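Local coordinates for putative tagatose-6-phosphate ketose/aldose isomerase (Escherichia coli, PDB 3C3J), which is of unknown function but belongs to the SIS (sugar isomerase) family and carries two SIS domains in each chain, at residues A[70-75]-A[180-184]; A[203-208]-A[340-345]; A[225-231]-A[254-260]; A[12-17]-A[351-355]; A[4-9]-A[21-25]. One frame throughout, in Å; residues are numbered along the deposited sequence.

Interaction 1: residues A[70-75]-A[180-184]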
# COMPACT_ATOMS: atom_id res chain seq x y z
N ILE A 70 3.77 5.35 -7.79
CA ILE A 70 4.95 5.17 -8.65
C ILE A 70 5.93 6.36 -8.51
O ILE A 70 7.15 6.13 -8.38
CB ILE A 70 4.56 4.94 -10.10
CG1 ILE A 70 3.70 3.68 -10.22
CG2 ILE A 70 5.80 4.80 -11.00
CD1 ILE A 70 2.97 3.54 -11.54
N ILE A 71 5.43 7.59 -8.52
CA ILE A 71 6.30 8.75 -8.73
C ILE A 71 6.55 9.67 -7.53
O ILE A 71 7.49 10.45 -7.59
CB ILE A 71 5.85 9.62 -9.94
CG1 ILE A 71 4.55 10.40 -9.67
CG2 ILE A 71 5.74 8.79 -11.24
CD1 ILE A 71 4.15 11.32 -10.85
N ALA A 72 5.70 9.64 -6.47
CA ALA A 72 5.85 10.58 -5.35
C ALA A 72 7.22 10.48 -4.65
O ALA A 72 7.88 11.50 -4.41
CB ALA A 72 4.69 10.44 -4.36
N PRO A 73 7.68 9.26 -4.35
CA PRO A 73 8.99 9.17 -3.69
C PRO A 73 10.12 9.69 -4.54
O PRO A 73 10.95 10.45 -4.05
CB PRO A 73 9.15 7.68 -3.41
CG PRO A 73 7.73 7.14 -3.44
CD PRO A 73 7.07 7.92 -4.50
N TRP A 74 10.18 9.28 -5.80
CA TRP A 74 11.17 9.84 -6.73
C TRP A 74 11.09 11.36 -6.82
O TRP A 74 12.12 12.05 -6.72
CB TRP A 74 11.05 9.22 -8.12
CG TRP A 74 12.12 9.71 -9.02
CD1 TRP A 74 13.42 9.28 -9.05
CD2 TRP A 74 12.03 10.78 -9.98
NE1 TRP A 74 14.13 10.01 -9.99
CE2 TRP A 74 13.31 10.93 -10.57
CE3 TRP A 74 10.98 11.63 -10.39
CZ2 TRP A 74 13.57 11.88 -11.56
CZ3 TRP A 74 11.25 12.57 -11.39
CH2 TRP A 74 12.53 12.68 -11.97
N LEU A 75 9.89 11.90 -6.95
CA LEU A 75 9.73 13.35 -7.00
C LEU A 75 10.24 14.03 -5.71
O LEU A 75 10.89 15.08 -5.75
CB LEU A 75 8.27 13.74 -7.26
CG LEU A 75 7.80 13.68 -8.71
CD1 LEU A 75 6.30 13.96 -8.79
CD2 LEU A 75 8.61 14.64 -9.60
N MSE A 180 0.54 10.55 -15.71
CA MSE A 180 1.78 10.29 -15.02
C MSE A 180 2.98 11.01 -15.66
O MSE A 180 3.77 11.64 -14.97
CB MSE A 180 2.06 8.79 -14.95
CG MSE A 180 3.31 8.48 -14.14
SE MSE A 180 3.28 6.66 -13.44
CE MSE A 180 3.10 5.65 -15.15
N ALA A 181 3.10 10.89 -16.98
CA ALA A 181 4.16 11.57 -17.74
C ALA A 181 4.05 13.07 -17.60
O ALA A 181 5.06 13.77 -17.46
CB ALA A 181 4.09 11.17 -19.21
N SER A 182 2.81 13.58 -17.63
CA SER A 182 2.59 15.02 -17.46
C SER A 182 3.05 15.53 -16.08
O SER A 182 3.74 16.54 -15.99
CB SER A 182 1.13 15.39 -17.71
OG SER A 182 0.72 14.90 -18.99
N CYS A 183 2.67 14.82 -15.03
CA CYS A 183 3.07 15.18 -13.67
C CYS A 183 4.59 15.21 -13.52
O CYS A 183 5.14 16.17 -13.00
CB CYS A 183 2.45 14.26 -12.63
SG CYS A 183 2.63 14.90 -10.93
N LEU A 184 5.27 14.18 -14.02
CA LEU A 184 6.72 14.14 -14.00
C LEU A 184 7.30 15.36 -14.75
O LEU A 184 8.22 16.02 -14.24
CB LEU A 184 7.21 12.83 -14.63
CG LEU A 184 7.04 11.53 -13.84
CD1 LEU A 184 7.34 10.33 -14.78
CD2 LEU A 184 7.95 11.47 -12.58

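Interaction 2: residues A[203-208]-A[340-345]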
# COMPACT_ATOMS: atom_id res chain seq x y z
N ARG A 203 10.61 3.74 -27.16
CA ARG A 203 10.81 2.41 -26.66
C ARG A 203 9.49 1.70 -26.46
O ARG A 203 9.36 0.55 -26.80
CB ARG A 203 11.59 2.44 -25.36
CG ARG A 203 12.20 1.12 -25.00
CD ARG A 203 12.83 1.24 -23.63
NE ARG A 203 13.89 0.27 -23.45
CZ ARG A 203 14.67 0.25 -22.38
NH1 ARG A 203 14.48 1.12 -21.40
NH2 ARG A 203 15.64 -0.63 -22.30
N CYS A 204 8.49 2.42 -25.94
CA CYS A 204 7.17 1.83 -25.75
C CYS A 204 6.49 1.53 -27.10
O CYS A 204 5.81 0.51 -27.23
CB CYS A 204 6.31 2.71 -24.84
SG CYS A 204 6.92 2.65 -23.13
N GLN A 205 6.71 2.39 -28.09
CA GLN A 205 6.24 2.10 -29.46
C GLN A 205 6.92 0.83 -29.99
O GLN A 205 6.26 -0.00 -30.61
CB GLN A 205 6.49 3.31 -30.39
CG GLN A 205 6.00 3.18 -31.85
CD GLN A 205 4.48 3.27 -31.99
OE1 GLN A 205 3.76 3.38 -31.00
NE2 GLN A 205 3.99 3.21 -33.24
N ALA A 206 8.21 0.67 -29.74
CA ALA A 206 8.93 -0.58 -30.11
C ALA A 206 8.38 -1.83 -29.39
O ALA A 206 8.32 -2.94 -29.98
CB ALA A 206 10.43 -0.44 -29.87
N ILE A 207 7.99 -1.67 -28.12
CA ILE A 207 7.43 -2.77 -27.35
C ILE A 207 6.12 -3.19 -28.00
O ILE A 207 5.92 -4.36 -28.33
CB ILE A 207 7.20 -2.40 -25.85
CG1 ILE A 207 8.57 -2.27 -25.12
CG2 ILE A 207 6.31 -3.47 -25.17
CD1 ILE A 207 8.53 -1.62 -23.74
N LEU A 208 5.25 -2.23 -28.25
CA LEU A 208 3.96 -2.54 -28.86
C LEU A 208 4.15 -3.20 -30.23
O LEU A 208 3.50 -4.17 -30.55
CB LEU A 208 3.14 -1.26 -28.99
CG LEU A 208 2.65 -0.64 -27.67
CD1 LEU A 208 1.81 0.62 -27.96
CD2 LEU A 208 1.88 -1.66 -26.80
N PHE A 340 6.66 2.99 -17.51
CA PHE A 340 5.90 3.07 -18.77
C PHE A 340 6.08 1.81 -19.63
O PHE A 340 5.11 1.22 -20.13
CB PHE A 340 6.30 4.33 -19.54
CG PHE A 340 5.89 5.59 -18.84
CD1 PHE A 340 4.67 6.19 -19.10
CD2 PHE A 340 6.73 6.18 -17.91
CE1 PHE A 340 4.31 7.34 -18.43
CE2 PHE A 340 6.37 7.36 -17.23
CZ PHE A 340 5.16 7.93 -17.48
N CYS A 341 7.32 1.37 -19.77
CA CYS A 341 7.65 0.13 -20.49
C CYS A 341 6.97 -1.10 -19.88
O CYS A 341 6.36 -1.86 -20.60
CB CYS A 341 9.15 -0.10 -20.49
SG CYS A 341 10.16 1.32 -21.08
N PHE A 342 7.07 -1.27 -18.57
CA PHE A 342 6.45 -2.43 -17.91
C PHE A 342 4.94 -2.43 -18.10
O PHE A 342 4.35 -3.48 -18.38
CB PHE A 342 6.79 -2.47 -16.42
CG PHE A 342 8.26 -2.65 -16.13
CD1 PHE A 342 8.96 -3.74 -16.65
CD2 PHE A 342 8.93 -1.75 -15.32
CE1 PHE A 342 10.32 -3.91 -16.37
CE2 PHE A 342 10.28 -1.91 -15.03
CZ PHE A 342 10.98 -3.00 -15.56
N LEU A 343 4.32 -1.26 -17.97
CA LEU A 343 2.89 -1.13 -18.15
C LEU A 343 2.40 -1.57 -19.54
O LEU A 343 1.32 -2.11 -19.65
CB LEU A 343 2.43 0.30 -17.81
CG LEU A 343 2.37 0.57 -16.30
CD1 LEU A 343 2.04 2.03 -16.04
CD2 LEU A 343 1.39 -0.37 -15.53
N MSE A 344 3.20 -1.34 -20.58
CA MSE A 344 2.85 -1.80 -21.94
C MSE A 344 2.58 -3.30 -21.94
O MSE A 344 1.57 -3.74 -22.52
CB MSE A 344 3.97 -1.47 -22.95
CG MSE A 344 4.30 0.01 -23.10
SE MSE A 344 2.74 1.15 -23.63
CE MSE A 344 2.16 1.77 -21.81
N TYR A 345 3.44 -4.07 -21.28
CA TYR A 345 3.26 -5.53 -21.19
C TYR A 345 2.03 -5.88 -20.34
O TYR A 345 1.23 -6.69 -20.76
CB TYR A 345 4.51 -6.24 -20.68
CG TYR A 345 5.72 -6.07 -21.57
CD1 TYR A 345 5.89 -6.86 -22.70
CD2 TYR A 345 6.70 -5.13 -21.26
CE1 TYR A 345 6.99 -6.69 -23.53
CE2 TYR A 345 7.79 -4.95 -22.07
CZ TYR A 345 7.94 -5.73 -23.20
OH TYR A 345 9.04 -5.55 -24.00

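Interaction 3: residues A[225-231]-A[254-260]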
# COMPACT_ATOMS: atom_id res chain seq x y z
N LYS A 225 -4.12 -19.52 -12.47
CA LYS A 225 -5.22 -19.06 -11.64
C LYS A 225 -4.84 -17.85 -10.77
O LYS A 225 -5.71 -17.20 -10.17
CB LYS A 225 -5.61 -20.17 -10.67
CG LYS A 225 -6.09 -21.45 -11.35
CD LYS A 225 -7.52 -21.34 -11.80
CE LYS A 225 -8.11 -22.74 -12.10
NZ LYS A 225 -8.01 -23.67 -10.92
N ARG A 226 -3.55 -17.59 -10.65
CA ARG A 226 -3.05 -16.45 -9.87
C ARG A 226 -1.96 -15.79 -10.66
O ARG A 226 -1.15 -16.46 -11.31
CB ARG A 226 -2.50 -16.89 -8.52
CG ARG A 226 -3.52 -17.64 -7.66
CD ARG A 226 -2.94 -18.09 -6.34
NE ARG A 226 -3.98 -18.61 -5.45
CZ ARG A 226 -3.76 -19.07 -4.21
NH1 ARG A 226 -4.77 -19.53 -3.49
NH2 ARG A 226 -2.54 -19.07 -3.69
N ILE A 227 -1.94 -14.47 -10.59
CA ILE A 227 -0.84 -13.70 -11.12
C ILE A 227 -0.32 -12.77 -10.04
O ILE A 227 -1.09 -12.17 -9.29
CB ILE A 227 -1.21 -12.93 -12.41
CG1 ILE A 227 0.01 -12.20 -12.96
CG2 ILE A 227 -2.36 -11.97 -12.20
CD1 ILE A 227 -0.14 -11.76 -14.40
N VAL A 228 1.01 -12.69 -9.94
CA VAL A 228 1.66 -11.80 -9.01
C VAL A 228 2.64 -10.94 -9.78
O VAL A 228 3.52 -11.47 -10.48
CB VAL A 228 2.46 -12.52 -7.90
CG1 VAL A 228 2.97 -11.44 -6.85
CG2 VAL A 228 1.64 -13.61 -7.27
N TYR A 229 2.50 -9.62 -9.63
CA TYR A 229 3.50 -8.69 -10.14
C TYR A 229 4.36 -8.15 -9.02
O TYR A 229 3.82 -7.75 -7.97
CB TYR A 229 2.83 -7.51 -10.87
CG TYR A 229 2.20 -7.84 -12.21
CD1 TYR A 229 2.96 -7.81 -13.38
CD2 TYR A 229 0.84 -8.10 -12.31
CE1 TYR A 229 2.38 -8.07 -14.62
CE2 TYR A 229 0.25 -8.36 -13.53
CZ TYR A 229 1.03 -8.34 -14.69
OH TYR A 229 0.44 -8.59 -15.91
N LEU A 230 5.67 -8.10 -9.24
CA LEU A 230 6.65 -7.63 -8.24
C LEU A 230 7.52 -6.51 -8.80
O LEU A 230 7.99 -6.57 -9.94
CB LEU A 230 7.55 -8.78 -7.76
CG LEU A 230 6.89 -10.05 -7.20
CD1 LEU A 230 7.91 -11.17 -6.90
CD2 LEU A 230 6.09 -9.70 -5.94
N GLY A 231 7.69 -5.46 -8.00
CA GLY A 231 8.56 -4.34 -8.37
C GLY A 231 9.04 -3.62 -7.12
O GLY A 231 8.27 -3.47 -6.17
N LEU A 254 -9.06 -14.24 -12.91
CA LEU A 254 -7.67 -14.44 -12.54
C LEU A 254 -7.38 -13.60 -11.31
O LEU A 254 -7.44 -12.36 -11.37
CB LEU A 254 -6.78 -13.99 -13.70
CG LEU A 254 -5.29 -14.31 -13.72
CD1 LEU A 254 -4.92 -15.68 -13.10
CD2 LEU A 254 -4.81 -14.22 -15.19
N ALA A 255 -7.10 -14.27 -10.19
CA ALA A 255 -6.72 -13.59 -8.95
C ALA A 255 -5.38 -12.90 -9.19
O ALA A 255 -4.45 -13.50 -9.73
CB ALA A 255 -6.61 -14.59 -7.79
N ALA A 256 -5.26 -11.64 -8.78
CA ALA A 256 -4.03 -10.87 -9.00
C ALA A 256 -3.52 -10.21 -7.71
O ALA A 256 -4.30 -9.71 -6.90
CB ALA A 256 -4.21 -9.83 -10.13
N PHE A 257 -2.20 -10.24 -7.56
CA PHE A 257 -1.50 -9.79 -6.35
C PHE A 257 -0.33 -8.93 -6.77
O PHE A 257 0.16 -9.02 -7.90
CB PHE A 257 -0.99 -10.97 -5.54
CG PHE A 257 -2.02 -11.99 -5.24
CD1 PHE A 257 -2.79 -11.92 -4.09
CD2 PHE A 257 -2.26 -13.04 -6.13
CE1 PHE A 257 -3.78 -12.86 -3.82
CE2 PHE A 257 -3.25 -13.99 -5.87
CZ PHE A 257 -4.00 -13.90 -4.72
N TYR A 258 0.13 -8.08 -5.87
CA TYR A 258 1.34 -7.28 -6.09
C TYR A 258 2.16 -7.21 -4.82
O TYR A 258 1.63 -7.34 -3.71
CB TYR A 258 0.98 -5.85 -6.51
CG TYR A 258 0.12 -5.15 -5.49
CD1 TYR A 258 0.69 -4.31 -4.52
CD2 TYR A 258 -1.25 -5.35 -5.46
CE1 TYR A 258 -0.11 -3.68 -3.56
CE2 TYR A 258 -2.06 -4.73 -4.48
CZ TYR A 258 -1.48 -3.90 -3.54
OH TYR A 258 -2.27 -3.27 -2.58
N ASP A 259 3.44 -6.92 -4.98
CA ASP A 259 4.33 -6.67 -3.85
C ASP A 259 5.66 -6.17 -4.36
O ASP A 259 5.86 -6.03 -5.56
CB ASP A 259 4.55 -7.93 -3.01
CG ASP A 259 4.65 -7.65 -1.49
OD1 ASP A 259 5.29 -6.67 -1.03
OD2 ASP A 259 4.09 -8.47 -0.73
N SER A 260 6.56 -5.88 -3.43
CA SER A 260 7.95 -5.65 -3.79
C SER A 260 8.67 -7.00 -3.68
O SER A 260 8.23 -7.87 -2.94
CB SER A 260 8.61 -4.66 -2.85
OG SER A 260 8.67 -5.18 -1.56

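Interaction 4: residues A[12-17]-A[351-355]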
# COMPACT_ATOMS: atom_id res chain seq x y z
N THR A 12 -8.48 -6.14 -32.46
CA THR A 12 -9.51 -6.65 -31.56
C THR A 12 -10.85 -5.92 -31.65
O THR A 12 -11.83 -6.41 -31.12
CB THR A 12 -9.11 -6.60 -30.08
OG1 THR A 12 -8.99 -5.24 -29.65
CG2 THR A 12 -7.81 -7.37 -29.85
N GLY A 13 -10.87 -4.76 -32.28
CA GLY A 13 -12.06 -3.91 -32.33
C GLY A 13 -12.45 -3.24 -31.02
O GLY A 13 -13.56 -2.71 -30.91
N THR A 14 -11.55 -3.25 -30.03
CA THR A 14 -11.84 -2.73 -28.70
C THR A 14 -11.29 -1.31 -28.55
O THR A 14 -10.25 -0.97 -29.12
CB THR A 14 -11.29 -3.66 -27.56
OG1 THR A 14 -9.85 -3.72 -27.60
CG2 THR A 14 -11.86 -5.10 -27.69
N TRP A 15 -11.99 -0.49 -27.78
CA TRP A 15 -11.49 0.82 -27.38
C TRP A 15 -10.21 0.67 -26.57
O TRP A 15 -9.33 1.52 -26.66
CB TRP A 15 -12.52 1.58 -26.54
CG TRP A 15 -13.75 1.97 -27.29
CD1 TRP A 15 -15.05 1.59 -27.02
CD2 TRP A 15 -13.81 2.83 -28.41
NE1 TRP A 15 -15.90 2.17 -27.94
CE2 TRP A 15 -15.16 2.95 -28.80
CE3 TRP A 15 -12.84 3.55 -29.13
CZ2 TRP A 15 -15.57 3.73 -29.88
CZ3 TRP A 15 -13.26 4.34 -30.21
CH2 TRP A 15 -14.61 4.42 -30.56
N THR A 16 -10.13 -0.39 -25.76
CA THR A 16 -8.98 -0.60 -24.87
C THR A 16 -7.71 -0.78 -25.71
O THR A 16 -6.69 -0.15 -25.41
CB THR A 16 -9.23 -1.76 -23.86
OG1 THR A 16 -10.44 -1.50 -23.13
CG2 THR A 16 -8.07 -1.88 -22.86
N GLU A 17 -7.79 -1.56 -26.78
CA GLU A 17 -6.62 -1.73 -27.65
C GLU A 17 -6.21 -0.43 -28.31
O GLU A 17 -5.02 -0.11 -28.37
CB GLU A 17 -6.84 -2.80 -28.71
CG GLU A 17 -5.61 -2.95 -29.58
CD GLU A 17 -5.74 -3.97 -30.68
OE1 GLU A 17 -6.87 -4.48 -30.92
OE2 GLU A 17 -4.70 -4.25 -31.33
N LEU A 351 -5.61 -7.28 -21.48
CA LEU A 351 -6.57 -7.17 -22.58
C LEU A 351 -6.76 -8.53 -23.27
O LEU A 351 -7.90 -8.96 -23.51
CB LEU A 351 -6.10 -6.11 -23.58
CG LEU A 351 -6.87 -5.97 -24.90
CD1 LEU A 351 -8.32 -5.50 -24.70
CD2 LEU A 351 -6.10 -5.12 -25.89
N MSE A 352 -5.65 -9.23 -23.54
CA MSE A 352 -5.68 -10.52 -24.25
C MSE A 352 -6.14 -11.69 -23.39
O MSE A 352 -6.79 -12.62 -23.90
CB MSE A 352 -4.33 -10.80 -24.91
CG MSE A 352 -3.86 -9.72 -25.88
SE MSE A 352 -5.25 -9.07 -27.20
CE MSE A 352 -6.76 -8.56 -26.11
N GLN A 353 -5.85 -11.65 -22.10
CA GLN A 353 -6.46 -12.61 -21.18
C GLN A 353 -7.99 -12.45 -21.19
O GLN A 353 -8.72 -13.44 -21.21
CB GLN A 353 -5.92 -12.42 -19.76
CG GLN A 353 -4.46 -12.83 -19.59
CD GLN A 353 -4.24 -14.31 -19.80
OE1 GLN A 353 -3.63 -14.73 -20.79
NE2 GLN A 353 -4.77 -15.11 -18.90
N SER A 354 -8.46 -11.21 -21.17
CA SER A 354 -9.89 -10.90 -21.15
C SER A 354 -10.55 -11.45 -22.40
O SER A 354 -11.58 -12.14 -22.34
CB SER A 354 -10.08 -9.38 -21.09
OG SER A 354 -11.44 -9.00 -21.05
N LEU A 355 -9.97 -11.14 -23.55
CA LEU A 355 -10.53 -11.59 -24.82
C LEU A 355 -10.47 -13.10 -24.94
O LEU A 355 -11.45 -13.73 -25.39
CB LEU A 355 -9.79 -10.93 -25.98
CG LEU A 355 -10.16 -9.46 -26.16
CD1 LEU A 355 -9.26 -8.81 -27.17
CD2 LEU A 355 -11.64 -9.33 -26.54

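Interaction 5: residues A[4-9]-A[21-25]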
# COMPACT_ATOMS: atom_id res chain seq x y z
N ASN A 4 4.05 10.46 -36.70
CA ASN A 4 4.79 10.23 -35.41
C ASN A 4 4.04 9.27 -34.51
O ASN A 4 2.87 9.56 -34.18
CB ASN A 4 5.00 11.55 -34.65
CG ASN A 4 3.68 12.26 -34.32
OD1 ASN A 4 2.97 12.73 -35.23
ND2 ASN A 4 3.36 12.36 -33.02
N TYR A 5 4.66 8.15 -34.14
CA TYR A 5 4.05 7.20 -33.21
C TYR A 5 2.66 6.73 -33.67
O TYR A 5 1.74 6.54 -32.86
CB TYR A 5 3.94 7.86 -31.85
CG TYR A 5 5.26 8.36 -31.33
CD1 TYR A 5 6.24 7.47 -30.95
CD2 TYR A 5 5.52 9.71 -31.21
CE1 TYR A 5 7.45 7.91 -30.45
CE2 TYR A 5 6.72 10.18 -30.72
CZ TYR A 5 7.69 9.27 -30.34
OH TYR A 5 8.90 9.70 -29.86
N THR A 6 2.52 6.53 -34.98
CA THR A 6 1.23 6.14 -35.52
C THR A 6 0.88 4.72 -35.07
O THR A 6 1.69 3.79 -35.21
CB THR A 6 1.20 6.25 -37.06
OG1 THR A 6 1.57 7.59 -37.43
CG2 THR A 6 -0.18 5.93 -37.58
N PRO A 7 -0.29 4.56 -34.44
CA PRO A 7 -0.70 3.23 -34.00
C PRO A 7 -0.97 2.28 -35.17
O PRO A 7 -1.44 2.71 -36.22
CB PRO A 7 -2.01 3.50 -33.25
CG PRO A 7 -2.06 4.96 -33.01
CD PRO A 7 -1.26 5.61 -34.06
N ALA A 8 -0.68 1.00 -34.97
CA ALA A 8 -1.17 -0.04 -35.86
C ALA A 8 -2.69 -0.14 -35.70
O ALA A 8 -3.27 0.44 -34.78
CB ALA A 8 -0.50 -1.38 -35.54
N ALA A 9 -3.35 -0.85 -36.60
CA ALA A 9 -4.79 -1.04 -36.51
C ALA A 9 -5.13 -1.79 -35.22
O ALA A 9 -4.38 -2.69 -34.80
CB ALA A 9 -5.29 -1.85 -37.72
N ARG A 21 -2.61 1.47 -27.79
CA ARG A 21 -1.71 1.75 -28.91
C ARG A 21 -1.42 3.25 -29.12
O ARG A 21 -0.35 3.57 -29.62
CB ARG A 21 -2.24 1.13 -30.19
CG ARG A 21 -2.20 -0.38 -30.17
CD ARG A 21 -2.65 -0.92 -31.51
NE ARG A 21 -2.59 -2.38 -31.63
CZ ARG A 21 -1.48 -3.07 -31.85
NH1 ARG A 21 -0.31 -2.47 -31.89
NH2 ARG A 21 -1.53 -4.39 -31.99
N HIS A 22 -2.36 4.14 -28.78
CA HIS A 22 -2.13 5.59 -28.95
C HIS A 22 -1.36 6.28 -27.81
O HIS A 22 -1.19 7.50 -27.82
CB HIS A 22 -3.43 6.34 -29.36
CG HIS A 22 -4.45 6.54 -28.27
ND1 HIS A 22 -4.14 6.75 -26.94
CD2 HIS A 22 -5.80 6.64 -28.36
CE1 HIS A 22 -5.26 6.96 -26.27
NE2 HIS A 22 -6.28 6.89 -27.10
N GLN A 23 -0.86 5.50 -26.87
CA GLN A 23 -0.12 6.05 -25.73
C GLN A 23 1.16 6.83 -26.07
O GLN A 23 1.26 8.01 -25.68
CB GLN A 23 0.15 4.95 -24.72
CG GLN A 23 -1.07 4.69 -23.85
CD GLN A 23 -0.85 3.51 -22.92
OE1 GLN A 23 -0.60 2.39 -23.39
NE2 GLN A 23 -0.92 3.76 -21.62
N PRO A 24 2.12 6.22 -26.80
CA PRO A 24 3.34 6.98 -27.12
C PRO A 24 3.05 8.35 -27.77
O PRO A 24 3.60 9.37 -27.36
CB PRO A 24 4.12 6.02 -28.05
CG PRO A 24 3.64 4.72 -27.71
CD PRO A 24 2.21 4.85 -27.34
N ARG A 25 2.10 8.38 -28.69
CA ARG A 25 1.74 9.61 -29.36
C ARG A 25 1.10 10.60 -28.40
O ARG A 25 1.40 11.79 -28.44
CB ARG A 25 0.78 9.32 -30.50
CG ARG A 25 0.44 10.51 -31.36
CD ARG A 25 -0.26 10.06 -32.58
NE ARG A 25 -1.53 9.44 -32.21
CZ ARG A 25 -2.36 8.86 -33.06
NH1 ARG A 25 -2.06 8.80 -34.34
NH2 ARG A 25 -3.49 8.35 -32.63
O HOH W 1 0.26 9.79 -35.81
O HOH W 2 1.01 5.99 -30.28
O HOH W 3 0.76 0.20 -32.54

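Interaction 1: residues A[70-75]-A[180-184]
I71 turns CG1 into the slot between its backbone N and carbonyl carbon (chi1 71°), which lays CG2 and CD1 on different parts of helix 174-187, while M180 sends CG anti to its own N (chi1 -176°) to meet it. This is helix-to-helix packing inside the first SIS domain, an alpha/beta fold with a parallel sheet; the two short segments run nearly parallel, 12° apart, with axes 10.9 Å from each other. I71 CD1 rests on C183 CB at 3.8 Å, and I71 CG2 lies 3.7 Å from L184 CD2. The selenomethionine chain of M180 bends at its last torsion and crosses I70 at about a right angle, M180 SE to I70 CD1 3.7 Å. Everything that touches is apolar. On the sheet side, I71 and C183 both reach L58 of strand 55-59; F340 of helix 335-356 packs against M180. At the far end, L184 CD2 sits obliquely to the W74 ring, 3.7 Å from W74 CZ3.

Interaction 2: residues A[203-208]-A[340-345]
The CH-pi contact comes first: I207 lays its CG2 methyl over one face of the Y345 ring, 3.7 Å from the ring centroid and 24° off the normal. The methyl is shifted toward the rim, so its nearest ring atom is Y345 CZ, 3.4 Å from I207 CG2. I207 carries CG2 anti to its backbone N and CG1 beside that N (chi1 -70°); the two branches thus part, and I207 CD1 on the second one lands 3.6 Å from C341 CB.

Sulfur and selenium make up the next group. C204 SG faces the backbone of the other helix, 3.6 Å from C341 N, and also lies 3.7 Å from M344 CG. The two cysteines are neighbours without a disulfide, C204 SG to C341 SG being 4.1 Å. M344, a selenomethionine bent at its second and third torsions, brings SE to 4.3 Å from L208 CD2. Helices 198-210 and 335-356 pack here at a shallow crossing of -19°, their short axes 9.5 Å apart; the second belongs to the C-terminal SIS domain, and W27 of helix 23-49 touches both C204 and M344.

Of the charged groups, R203 offers its aliphatic part to C341 SG through CD. Its guanidinium serves other partners, with NE bonded to the P328 carbonyl and the group in a cation-pi contact with F333.

Interaction 3: residues A[225-231]-A[254-260]
F257 meets the neighbouring strand along one side of its ring. Its CB lies 3.9 Å from I227 O; F257 CD2 comes to 3.5 Å of that same oxygen, which approaches the ring edge near its plane, and is also near V228 CG2. Farther out, F257 CE2 reaches the aliphatic part of R226, 4.0 Å from R226 CB, with CG and CD close behind. Beyond this, the ring meets F257 of the second subunit with planes only about 10° apart.

Strands 226-231 and 255-259 are the two strands of a beta-alpha-beta unit, joined through helix 235-249, and they lie side by side in the parallel sheet of the second SIS domain. Backbone bonds alternate between them: I227 N to A255 O and F257 N to I227 O, both 2.8 Å, then Y229 N to F257 O, D259 N to Y229 O and finally G231 N to D259 O. R226, V228, F257 and D259 share one face, whereas I227, A256, Y229 and Y258 take the other, where I227 CG2 touches A256 CB at 3.5 Å. R226 carries its extended chain to G252 O of the second subunit, bonded through NH2. S260, the N-cap of the following helix, accepts the G263 N-H on its OG.

Interaction 4: residues A[12-17]-A[351-355]
E17 OE1 is gripped twice by T12, and the loop so fixed sets T12, T14 and E17 against L351 and L355. T12 N donates to the syn lone pair of E17 OE1 at 2.8 Å, while T12 OG1 comes in on the anti side of E17 OE1 at 2.6 Å, 22° out of the carboxylate plane. T12 OG1 in turn accepts from T14 N, an ST turn, and from T14 OG1; the latter accepts from E17 N at 3.1 Å, the N-cap bond of helix 15-21.

Across the contact there is only van der Waals touch. L351 swings CG anti to its backbone N (chi1 172°) and spreads its methyls: L351 CD1 3.7 Å from T14 OG1, L351 CD2 3.7 Å from E17 CB. T12 CG2 lies against the L355 side chain and approaches M352 SE tip to tip. The N-terminal turn is thus laid against the C-terminal end of helix 335-356, with P361 packing on L351 and L355, D362 bonding T16 OG1, and R21, at the end of helix 15-21, pairing with E17 OE2.

Interaction 5: residues A[4-9]-A[21-25]
P7 is the tight point: its CD sits over one face of the R25 guanidinium, 3.3 Å from R25 NH1, and P7 CB rests 3.9 Å from R21 CB. R25 gets there by a bend at chi3 (63°), after CG leaves anti to the backbone N. Close by, Y5 lays CD1 against P24 CB at 3.9 Å and CB against R25 CB. In this way the N-terminal arm of residues 4-9, which has no regular structure, is strapped over the junction of helices 15-21 and 23-49.

Elsewhere the two sides are joined through water. One water links N4 O, T6 OG1 and R25 NH1, the last at 2.9 Å in the guanidinium plane; a second gives to Y5 O (2.7 Å) and R21 O and accepts from R25 N; a third accepts from A8 N and R21 NH1. Both arginines thus offer a face to carbon, R21 to A8 CB, and N-H groups to oxygen; this suits R25 to a partly solvated edge, whereas R21 does it buried, its charge paired with E17.

Interactions 1 and 2 are buried helix packing and touch each other through F340, which lies against M180, A181 and L184; helix 335-356, of the second SIS domain, thereby packs against the first. The same helix serves interaction 4 near its C-terminal end, where its partner is a turn held by its own side-chain hydrogen bonds. Interaction 3 differs in kind, being backbone bonding within a sheet, and it alone of the five reaches the second subunit extensively; L254 packs on Q353 of interaction 4. Interaction 5 is the most solvated, relying on waters and arginine faces, and meets interaction 2 where Q205 approaches T6 and P24. Interactions 4 and 5 both fasten the N-terminal region, E17 of the former pairing with R21 of the latter.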